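Local atomic coordinates of transcriptional regulator (PDB entry 4NEL), a protein that probably binds DNA as a repressor of the TetR family and, in this crystal, holds N,N-dimethylmethanamine in a pocket of its ligand-binding domain. Residues 73-78 against 136-141; 131-136 against 145-150; 155-160 against 178-183. All coordinates share one frame; numbering follows the deposited sequence.

Contact 1 (73-78 against 136-141)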
loop_
_atom_site.group_PDB
_atom_site.type_symbol
_atom_site.label_atom_id
_atom_site.label_comp_id
_atom_site.label_asym_id
_atom_site.label_seq_id
_atom_site.Cartn_x
_atom_site.Cartn_y
_atom_site.Cartn_z
ATOM N N ALA A 73 18.893 -4.178 24.664
ATOM C CA ALA A 73 19.795 -5.323 24.645
ATOM C C ALA A 73 19.097 -6.566 24.080
ATOM O O ALA A 73 19.654 -7.275 23.231
ATOM C CB ALA A 73 20.312 -5.598 26.055
ATOM N N ASP A 74 17.879 -6.800 24.571
ATOM C CA ASP A 74 17.043 -7.937 24.194
ATOM C C ASP A 74 16.419 -7.765 22.779
ATOM O O ASP A 74 15.709 -6.799 22.521
ATOM C CB ASP A 74 15.963 -8.092 25.274
ATOM C CG ASP A 74 14.991 -9.204 24.992
ATOM O OD1 ASP A 74 15.243 -10.053 24.113
ATOM O OD2 ASP A 74 13.946 -9.221 25.669
ATOM N N ALA A 75 16.699 -8.720 21.890
ATOM C CA ALA A 75 16.250 -8.683 20.485
ATOM C C ALA A 75 14.746 -8.740 20.310
ATOM O O ALA A 75 14.209 -8.115 19.398
ATOM C CB ALA A 75 16.873 -9.823 19.706
ATOM N N ARG A 76 14.076 -9.511 21.156
ATOM C CA ARG A 76 12.606 -9.608 21.135
ATOM C C ARG A 76 12.043 -8.246 21.495
ATOM O O ARG A 76 11.255 -7.704 20.764
ATOM C CB ARG A 76 12.143 -10.686 22.123
ATOM C CG ARG A 76 10.653 -10.983 22.244
ATOM C CD ARG A 76 10.506 -12.124 23.256
ATOM N NE ARG A 76 9.133 -12.518 23.621
ATOM C CZ ARG A 76 8.824 -13.544 24.437
ATOM N NH1 ARG A 76 7.550 -13.830 24.713
ATOM N NH2 ARG A 76 9.779 -14.301 24.980
ATOM N N GLU A 77 12.482 -7.686 22.616
ATOM C CA GLU A 77 12.057 -6.355 23.048
ATOM C C GLU A 77 12.356 -5.316 21.953
ATOM O O GLU A 77 11.567 -4.391 21.701
ATOM C CB GLU A 77 12.785 -5.972 24.373
ATOM C CG GLU A 77 12.360 -4.640 25.016
ATOM C CD GLU A 77 12.991 -4.378 26.422
ATOM O OE1 GLU A 77 13.983 -5.050 26.816
ATOM O OE2 GLU A 77 12.489 -3.484 27.148
ATOM N N ARG A 78 13.517 -5.461 21.321
ATOM C CA ARG A 78 13.934 -4.563 20.260
ATOM C C ARG A 78 13.024 -4.659 19.039
ATOM O O ARG A 78 12.619 -3.640 18.462
ATOM C CB ARG A 78 15.367 -4.879 19.843
ATOM C CG ARG A 78 15.986 -3.796 18.998
ATOM C CD ARG A 78 17.207 -4.341 18.288
ATOM N NE ARG A 78 18.357 -4.463 19.160
ATOM C CZ ARG A 78 19.352 -3.575 19.192
ATOM N NH1 ARG A 78 20.362 -3.745 20.034
ATOM N NH2 ARG A 78 19.340 -2.506 18.381
ATOM N N GLN A 136 18.448 -14.410 16.643
ATOM C CA GLN A 136 18.741 -15.785 16.311
ATOM C C GLN A 136 20.086 -16.145 16.970
ATOM O O GLN A 136 20.231 -17.246 17.548
ATOM C CB GLN A 136 18.832 -15.963 14.794
ATOM C CG GLN A 136 17.513 -15.924 14.071
ATOM C CD GLN A 136 17.630 -15.951 12.555
ATOM O OE1 GLN A 136 18.694 -15.703 11.988
ATOM N NE2 GLN A 136 16.508 -16.249 11.885
ATOM N N LYS A 137 21.036 -15.200 16.917
ATOM C CA LYS A 137 22.365 -15.402 17.514
ATOM C C LYS A 137 22.158 -15.514 19.002
ATOM O O LYS A 137 22.711 -16.403 19.670
ATOM C CB LYS A 137 23.325 -14.247 17.182
ATOM C CG LYS A 137 24.761 -14.476 17.671
ATOM C CD LYS A 137 25.761 -13.394 17.263
ATOM C CE LYS A 137 25.676 -12.126 18.108
ATOM N NZ LYS A 137 24.475 -11.280 17.863
ATOM N N GLN A 138 21.309 -14.643 19.529
ATOM C CA GLN A 138 21.008 -14.670 20.948
ATOM C C GLN A 138 20.214 -15.922 21.339
ATOM O O GLN A 138 19.959 -16.151 22.522
ATOM C CB GLN A 138 20.245 -13.416 21.355
ATOM C CG GLN A 138 21.021 -12.100 21.306
ATOM C CD GLN A 138 20.166 -10.909 21.758
ATOM O OE1 GLN A 138 18.972 -11.054 22.020
ATOM N NE2 GLN A 138 20.772 -9.733 21.851
ATOM N N GLY A 139 19.786 -16.711 20.349
ATOM C CA GLY A 139 19.035 -17.940 20.600
ATOM C C GLY A 139 17.570 -17.751 20.930
ATOM O O GLY A 139 16.887 -18.735 21.176
ATOM N N VAL A 140 17.073 -16.511 20.907
ATOM C CA VAL A 140 15.677 -16.231 21.251
ATOM C C VAL A 140 14.713 -16.243 20.056
ATOM O O VAL A 140 13.509 -16.237 20.265
ATOM C CB VAL A 140 15.507 -14.914 22.043
ATOM C CG1 VAL A 140 16.257 -15.001 23.348
ATOM C CG2 VAL A 140 15.960 -13.709 21.243
ATOM N N PHE A 141 15.249 -16.220 18.827
ATOM C CA PHE A 141 14.440 -16.343 17.641
ATOM C C PHE A 141 14.755 -17.687 16.960
ATOM O O PHE A 141 15.845 -18.236 17.114
ATOM C CB PHE A 141 14.644 -15.188 16.623
ATOM C CG PHE A 141 14.218 -13.805 17.097
ATOM C CD1 PHE A 141 13.266 -13.614 18.109
ATOM C CD2 PHE A 141 14.680 -12.674 16.424
ATOM C CE1 PHE A 141 12.881 -12.329 18.476
ATOM C CE2 PHE A 141 14.297 -11.394 16.793
ATOM C CZ PHE A 141 13.404 -11.224 17.825
#
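The side-chain amide of Gln138 reaches across to the backbone that leads into helix 75-86 and grips it at two points. From CB the chain runs out extended, with CG anti to the carbonyl carbon (chi1 -68°), which carries the amide to residues 73-75. CD lies 4.0 Å from Ala75 CB. Beyond it the two amide atoms part: NE2 donates to Ala73 O at 3.0 Å, a fairly straight bond made in the amide plane and nearly end-on to the carbonyl, while OE1 accepts from Ala75 N over a longer 3.3 Å, the donor tilted 20° from the carbonyl plane. Using both its donor and its acceptor fixes the rotation of the amide.

Ala75 N thus finds its acceptor at the start of the helix, where the N-cap residue Asp74 serves the next amide by accepting from Arg76 N through OD1. Phe141 brings its ring against the first turn: CZ lies 3.6 Å from Ala75 O, and CE1 is 3.8 Å from Arg76 CA. Val140 CG2 touches Ala75 CB more distantly. The extended side chain of Arg76 runs on to a salt bridge with Glu185 of helix 173-188.

On the other segment, Gly139, with positive phi, leaves the helix in a Schellman motif. The contact therefore joins the N-terminal end of helix 75-86 to the turn closing helix 111-137, and Val140 is also tied by a backbone hydrogen bond to Glu190, the last residue of the chain.

Contact 2 (131-136 against 145-150)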
loop_
_atom_site.group_PDB
_atom_site.type_symbol
_atom_site.label_atom_id
_atom_site.label_comp_id
_atom_site.label_asym_id
_atom_site.label_seq_id
_atom_site.Cartn_x
_atom_site.Cartn_y
_atom_site.Cartn_z
ATOM N N THR A 131 17.939 -7.201 13.174
ATOM C CA THR A 131 17.346 -7.451 14.454
ATOM C C THR A 131 16.986 -8.931 14.484
ATOM O O THR A 131 17.197 -9.605 15.461
ATOM C CB THR A 131 16.073 -6.603 14.653
ATOM O OG1 THR A 131 16.383 -5.205 14.538
ATOM C CG2 THR A 131 15.431 -6.865 15.978
ATOM N N ILE A 132 16.445 -9.464 13.405
ATOM C CA ILE A 132 16.094 -10.862 13.428
ATOM C C ILE A 132 17.369 -11.690 13.575
ATOM O O ILE A 132 17.407 -12.657 14.312
ATOM C CB ILE A 132 15.222 -11.273 12.213
ATOM C CG1 ILE A 132 13.800 -10.644 12.324
ATOM C CG2 ILE A 132 15.120 -12.796 12.130
ATOM C CD1 ILE A 132 13.045 -10.508 11.007
ATOM N N ARG A 133 18.417 -11.323 12.878
ATOM C CA ARG A 133 19.696 -12.062 13.022
ATOM C C ARG A 133 20.270 -11.981 14.409
ATOM O O ARG A 133 20.814 -12.972 14.919
ATOM C CB ARG A 133 20.734 -11.574 12.032
ATOM C CG ARG A 133 20.336 -11.901 10.624
ATOM C CD ARG A 133 21.530 -11.983 9.693
ATOM N NE ARG A 133 21.135 -12.496 8.381
ATOM C CZ ARG A 133 20.597 -11.763 7.413
ATOM N NH1 ARG A 133 20.347 -10.466 7.588
ATOM N NH2 ARG A 133 20.279 -12.345 6.276
ATOM N N THR A 134 20.171 -10.802 15.015
ATOM C CA THR A 134 20.648 -10.587 16.382
ATOM C C THR A 134 19.883 -11.534 17.347
ATOM O O THR A 134 20.476 -12.197 18.191
ATOM C CB THR A 134 20.490 -9.090 16.773
ATOM O OG1 THR A 134 21.187 -8.250 15.837
ATOM C CG2 THR A 134 21.034 -8.795 18.165
ATOM N N GLY A 135 18.558 -11.665 17.186
ATOM C CA GLY A 135 17.804 -12.558 18.055
ATOM C C GLY A 135 18.092 -14.041 17.860
ATOM O O GLY A 135 17.950 -14.834 18.790
ATOM N N GLN A 136 18.448 -14.410 16.643
ATOM C CA GLN A 136 18.741 -15.785 16.311
ATOM C C GLN A 136 20.086 -16.145 16.970
ATOM O O GLN A 136 20.231 -17.246 17.548
ATOM C CB GLN A 136 18.832 -15.963 14.794
ATOM C CG GLN A 136 17.513 -15.924 14.071
ATOM C CD GLN A 136 17.630 -15.951 12.555
ATOM O OE1 GLN A 136 18.694 -15.703 11.988
ATOM N NE2 GLN A 136 16.508 -16.249 11.885
ATOM N N ASP A 145 15.104 -18.314 7.501
ATOM C CA ASP A 145 15.769 -17.321 6.702
ATOM C C ASP A 145 15.305 -15.932 7.183
ATOM O O ASP A 145 14.113 -15.625 7.227
ATOM C CB ASP A 145 15.491 -17.594 5.218
ATOM C CG ASP A 145 16.215 -16.640 4.298
ATOM O OD1 ASP A 145 16.472 -15.500 4.705
ATOM O OD2 ASP A 145 16.513 -17.022 3.151
ATOM N N ALA A 146 16.268 -15.119 7.594
ATOM C CA ALA A 146 15.992 -13.776 8.101
ATOM C C ALA A 146 15.477 -12.833 7.038
ATOM O O ALA A 146 14.719 -11.941 7.344
ATOM C CB ALA A 146 17.237 -13.180 8.743
ATOM N N ASP A 147 15.931 -12.984 5.809
ATOM C CA ASP A 147 15.473 -12.126 4.705
ATOM C C ASP A 147 14.036 -12.461 4.323
ATOM O O ASP A 147 13.254 -11.572 4.034
ATOM C CB ASP A 147 16.390 -12.254 3.479
ATOM C CG ASP A 147 17.727 -11.499 3.651
ATOM O OD1 ASP A 147 17.740 -10.282 3.922
ATOM O OD2 ASP A 147 18.775 -12.130 3.470
ATOM N N GLU A 148 13.706 -13.745 4.333
ATOM C CA GLU A 148 12.328 -14.175 4.063
ATOM C C GLU A 148 11.416 -13.702 5.165
ATOM O O GLU A 148 10.313 -13.283 4.929
ATOM C CB GLU A 148 12.197 -15.698 4.020
ATOM C CG GLU A 148 12.522 -16.342 2.680
ATOM C CD GLU A 148 12.295 -17.857 2.678
ATOM O OE1 GLU A 148 11.941 -18.424 3.740
ATOM O OE2 GLU A 148 12.487 -18.489 1.607
ATOM N N LEU A 149 11.903 -13.800 6.387
ATOM C CA LEU A 149 11.157 -13.389 7.555
ATOM C C LEU A 149 10.983 -11.875 7.543
ATOM O O LEU A 149 9.896 -11.383 7.809
ATOM C CB LEU A 149 11.901 -13.868 8.762
ATOM C CG LEU A 149 11.201 -14.402 9.984
ATOM C CD1 LEU A 149 9.987 -15.303 9.709
ATOM C CD2 LEU A 149 12.293 -15.166 10.742
ATOM N N ALA A 150 12.054 -11.148 7.218
ATOM C CA ALA A 150 12.018 -9.708 7.101
ATOM C C ALA A 150 11.108 -9.239 5.959
ATOM O O ALA A 150 10.453 -8.197 6.102
ATOM C CB ALA A 150 13.394 -9.148 6.884
HETATM O O HOH W 1 19.130 -16.142 9.020
#
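Residues 131-136 and 146-150 are short helical segments whose axes approach to 9.9 Å, their N-to-C directions 129° apart. The closest CA pair is Ile132 with Ala146, their CA atoms 6.1 Å apart. Asp145 is the N-cap of the second helix; its OD1 accepts from both Asp147 N and Glu148 N.

Ile132 supplies the apolar half of the contact with two branches. CG2, anti to the backbone N, packs against Leu149 CD2 at 3.9 Å and against Ala146 CB, while CD1 on the other branch reaches the backbone of Ala150, 4.0 Å from Ala150 N.

Ala146 CB also serves as a floor for Arg133. It meets Arg133 CG at 3.8 Å and lies over the centre of one guanidinium face, 3.8 Å from its plane. From there Arg133 NH2 donates to Asp147 OD2 at 3.2 Å in a salt bridge with an N-H...O angle of 140°. The oxygen lies at the edge of the guanidinium, close to its plane, yet NH2 stands well above the carboxylate plane, so the two flat groups are turned 68° apart and make one bond. Asp147 OD1 is held separately by Tyr125 OH. Gln136 takes a bridging role: its OE1 accepts from a water 3.0 Å away that is itself weakly bonded to Ala146 N, while its NE2 donates to Gln144 O in the connecting turn.

Polar links thus border the apolar packing of Ile132. The opposite charges of Arg133 and Asp147 probably stabilise each other, and Tyr125 OH, bonded to Asp147 OD1, probably helps to position the carboxylate that receives the arginine.

Contact 3 (155-160 against 178-183). With KEN (N,N-dimethylmethanamine), chain B.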
loop_
_atom_site.group_PDB
_atom_site.type_symbol
_atom_site.label_atom_id
_atom_site.label_comp_id
_atom_site.label_asym_id
_atom_site.label_seq_id
_atom_site.Cartn_x
_atom_site.Cartn_y
_atom_site.Cartn_z
ATOM N N ALA A 155 6.209 -6.717 4.649
ATOM C CA ALA A 155 5.007 -6.715 3.816
ATOM C C ALA A 155 3.730 -6.631 4.672
ATOM O O ALA A 155 2.771 -5.937 4.332
ATOM C CB ALA A 155 4.974 -7.959 2.943
ATOM N N LEU A 156 3.713 -7.386 5.758
ATOM C CA LEU A 156 2.573 -7.398 6.664
ATOM C C LEU A 156 2.338 -6.060 7.319
ATOM O O LEU A 156 1.201 -5.631 7.495
ATOM C CB LEU A 156 2.807 -8.474 7.710
ATOM C CG LEU A 156 1.751 -8.780 8.731
ATOM C CD1 LEU A 156 0.443 -9.183 7.969
ATOM C CD2 LEU A 156 2.321 -9.938 9.573
ATOM N N ILE A 157 3.434 -5.369 7.673
ATOM C CA ILE A 157 3.343 -4.081 8.257
ATOM C C ILE A 157 2.674 -3.133 7.285
ATOM O O ILE A 157 1.692 -2.426 7.642
ATOM C CB ILE A 157 4.724 -3.573 8.687
ATOM C CG1 ILE A 157 5.225 -4.333 9.893
ATOM C CG2 ILE A 157 4.684 -2.087 8.931
ATOM C CD1 ILE A 157 6.701 -4.068 10.281
ATOM N N ASP A 158 3.145 -3.123 6.057
ATOM C CA ASP A 158 2.590 -2.277 5.029
ATOM C C ASP A 158 1.092 -2.573 4.774
ATOM O O ASP A 158 0.288 -1.639 4.693
ATOM C CB ASP A 158 3.429 -2.364 3.742
ATOM C CG ASP A 158 4.792 -1.633 3.868
ATOM O OD1 ASP A 158 5.003 -0.810 4.822
ATOM O OD2 ASP A 158 5.680 -1.871 3.022
ATOM N N GLY A 159 0.742 -3.854 4.646
ATOM C CA GLY A 159 -0.634 -4.252 4.373
ATOM C C GLY A 159 -1.586 -3.865 5.491
ATOM O O GLY A 159 -2.644 -3.334 5.220
ATOM N N LEU A 160 -1.174 -4.066 6.734
ATOM C CA LEU A 160 -2.020 -3.726 7.880
ATOM C C LEU A 160 -2.199 -2.254 7.993
ATOM O O LEU A 160 -3.331 -1.786 8.192
ATOM C CB LEU A 160 -1.453 -4.299 9.159
ATOM C CG LEU A 160 -1.616 -5.826 9.202
ATOM C CD1 LEU A 160 -0.843 -6.323 10.404
ATOM C CD2 LEU A 160 -3.084 -6.257 9.299
ATOM N N GLN A 178 -1.623 -5.673 17.883
ATOM C CA GLN A 178 -1.888 -7.010 18.366
ATOM C C GLN A 178 -1.579 -8.073 17.271
ATOM O O GLN A 178 -1.026 -9.124 17.548
ATOM C CB GLN A 178 -3.380 -7.091 18.770
ATOM C CG GLN A 178 -3.624 -7.615 20.141
ATOM C CD GLN A 178 -5.016 -7.219 20.704
ATOM O OE1 GLN A 178 -5.986 -6.923 19.959
ATOM N NE2 GLN A 178 -5.104 -7.204 22.034
ATOM N N HIS A 179 -2.016 -7.833 16.045
ATOM C CA HIS A 179 -1.727 -8.776 14.966
ATOM C C HIS A 179 -0.185 -8.998 14.712
ATOM O O HIS A 179 0.286 -10.146 14.559
ATOM C CB HIS A 179 -2.425 -8.297 13.693
ATOM C CG HIS A 179 -2.406 -9.306 12.589
ATOM N ND1 HIS A 179 -3.483 -10.141 12.318
ATOM C CD2 HIS A 179 -1.411 -9.685 11.745
ATOM C CE1 HIS A 179 -3.161 -10.950 11.321
ATOM N NE2 HIS A 179 -1.910 -10.695 10.959
ATOM N N LEU A 180 0.558 -7.901 14.697
ATOM C CA LEU A 180 2.004 -7.930 14.500
ATOM C C LEU A 180 2.721 -8.586 15.683
ATOM O O LEU A 180 3.579 -9.422 15.463
ATOM C CB LEU A 180 2.524 -6.544 14.199
ATOM C CG LEU A 180 2.072 -6.004 12.864
ATOM C CD1 LEU A 180 2.263 -4.492 12.840
ATOM C CD2 LEU A 180 2.801 -6.691 11.730
ATOM N N ASN A 181 2.325 -8.284 16.921
ATOM C CA ASN A 181 2.893 -8.998 18.050
ATOM C C ASN A 181 2.576 -10.516 17.979
ATOM O O ASN A 181 3.433 -11.346 18.238
ATOM C CB ASN A 181 2.495 -8.341 19.377
ATOM C CG ASN A 181 3.051 -6.936 19.500
ATOM O OD1 ASN A 181 3.845 -6.509 18.674
ATOM N ND2 ASN A 181 2.651 -6.217 20.517
ATOM N N ASP A 182 1.365 -10.880 17.576
ATOM C CA ASP A 182 1.045 -12.276 17.388
ATOM C C ASP A 182 1.965 -12.911 16.369
ATOM O O ASP A 182 2.474 -13.997 16.613
ATOM C CB ASP A 182 -0.403 -12.468 16.913
ATOM C CG ASP A 182 -1.410 -12.103 17.961
ATOM O OD1 ASP A 182 -1.014 -11.817 19.131
ATOM O OD2 ASP A 182 -2.627 -12.117 17.630
ATOM N N PHE A 183 2.151 -12.252 15.224
ATOM C CA PHE A 183 3.047 -12.763 14.195
ATOM C C PHE A 183 4.455 -12.986 14.783
ATOM O O PHE A 183 4.997 -14.066 14.732
ATOM C CB PHE A 183 3.072 -11.852 12.970
ATOM C CG PHE A 183 3.986 -12.336 11.917
ATOM C CD1 PHE A 183 3.557 -13.283 11.013
ATOM C CD2 PHE A 183 5.280 -11.897 11.859
ATOM C CE1 PHE A 183 4.414 -13.787 10.064
ATOM C CE2 PHE A 183 6.148 -12.385 10.901
ATOM C CZ PHE A 183 5.708 -13.328 10.001
HETATM C CA1 KEN B . 8.970 1.967 5.078
HETATM C CB1 KEN B . 6.708 1.836 4.252
HETATM C CC1 KEN B . 7.094 1.918 6.681
HETATM N NE1 KEN B . 7.605 1.459 5.363
#
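Helix segments 155-160 and 178-183 run nearly antiparallel, 164° between their N-to-C directions, with axes 10.9 Å apart and Ile157 and Leu180 the nearest pair of CA atoms.

Leu156 and Leu180 each meet three side chains across the interface. Having CG anti to the backbone N (chi1 -176°) sends the branches of Leu156 toward the other helix, where they divide: CD2 lies over one face of the Phe183 ring, offset toward the rim and 3.7 Å from Phe183 CG, while CD1 approaches His179 NE2. The first is a CH-pi contact, 26° off the ring normal. Leu156 CG lies 3.8 Å from Leu180 CD2, the two leucines sliding past each other in opposite directions.

That same Leu180 methyl, CD2, also meets Ile157 CG1 at 3.8 Å, the two side chains crossing at about a right angle. One turn after Leu156, Leu160 meets the same Leu180 tip to tip, Leu160 CD1 being 3.8 Å from Leu180 CG. Leu160 CD1 is also 3.7 Å from His179 CD2, so one methyl meets both the imidazole and the leucine. Val83 of helix 75-86 borders Ile157 and Leu180, whereas Leu156, Leu160 and His179 also pack on the second subunit, touching its Ala155, Thr151 and Glu148 respectively.

Asp158, on the same helix, takes no part in the interface; its carboxylate meets N,N-dimethylmethanamine. Asp158 OD1 accepts a weak hydrogen bond from KEN NE1 at 3.5 Å. The distance from Asp158 OD1 to the methyl carbon KEN CB1 is 3.2 Å. A carboxylate there would suit an amine that is probably protonated. The helix interface itself is held by apolar and CH-pi contacts, so one helix carries a buried hydrophobic seam, part of it at the dimer interface, together with a ligand residue.

Overall arrangement
The three contacts follow helices 75-86, 111-137, 146-166 and 173-188 through the C-terminal, BetI-type region. Contacts 1 and 2 have centres 10 Å apart, share Gln136 and touch directly: Gly135 O is 2.8 Å from Val140 N and 3.0 Å from Phe141 N, both probable hydrogen bonds, so the turn of contact 1 is tied to the helix used by contact 2. Contacts 2 and 3 both use helix 146-166; their centres are 16 Å apart, their nearest atoms about 5 Å. Contact 3 holds Asp158, which with Gln86, Trp104 and Trp124 lines the ligand pocket. In contact 2, the Ala150 side chain lies about 12 Å from the bound amine.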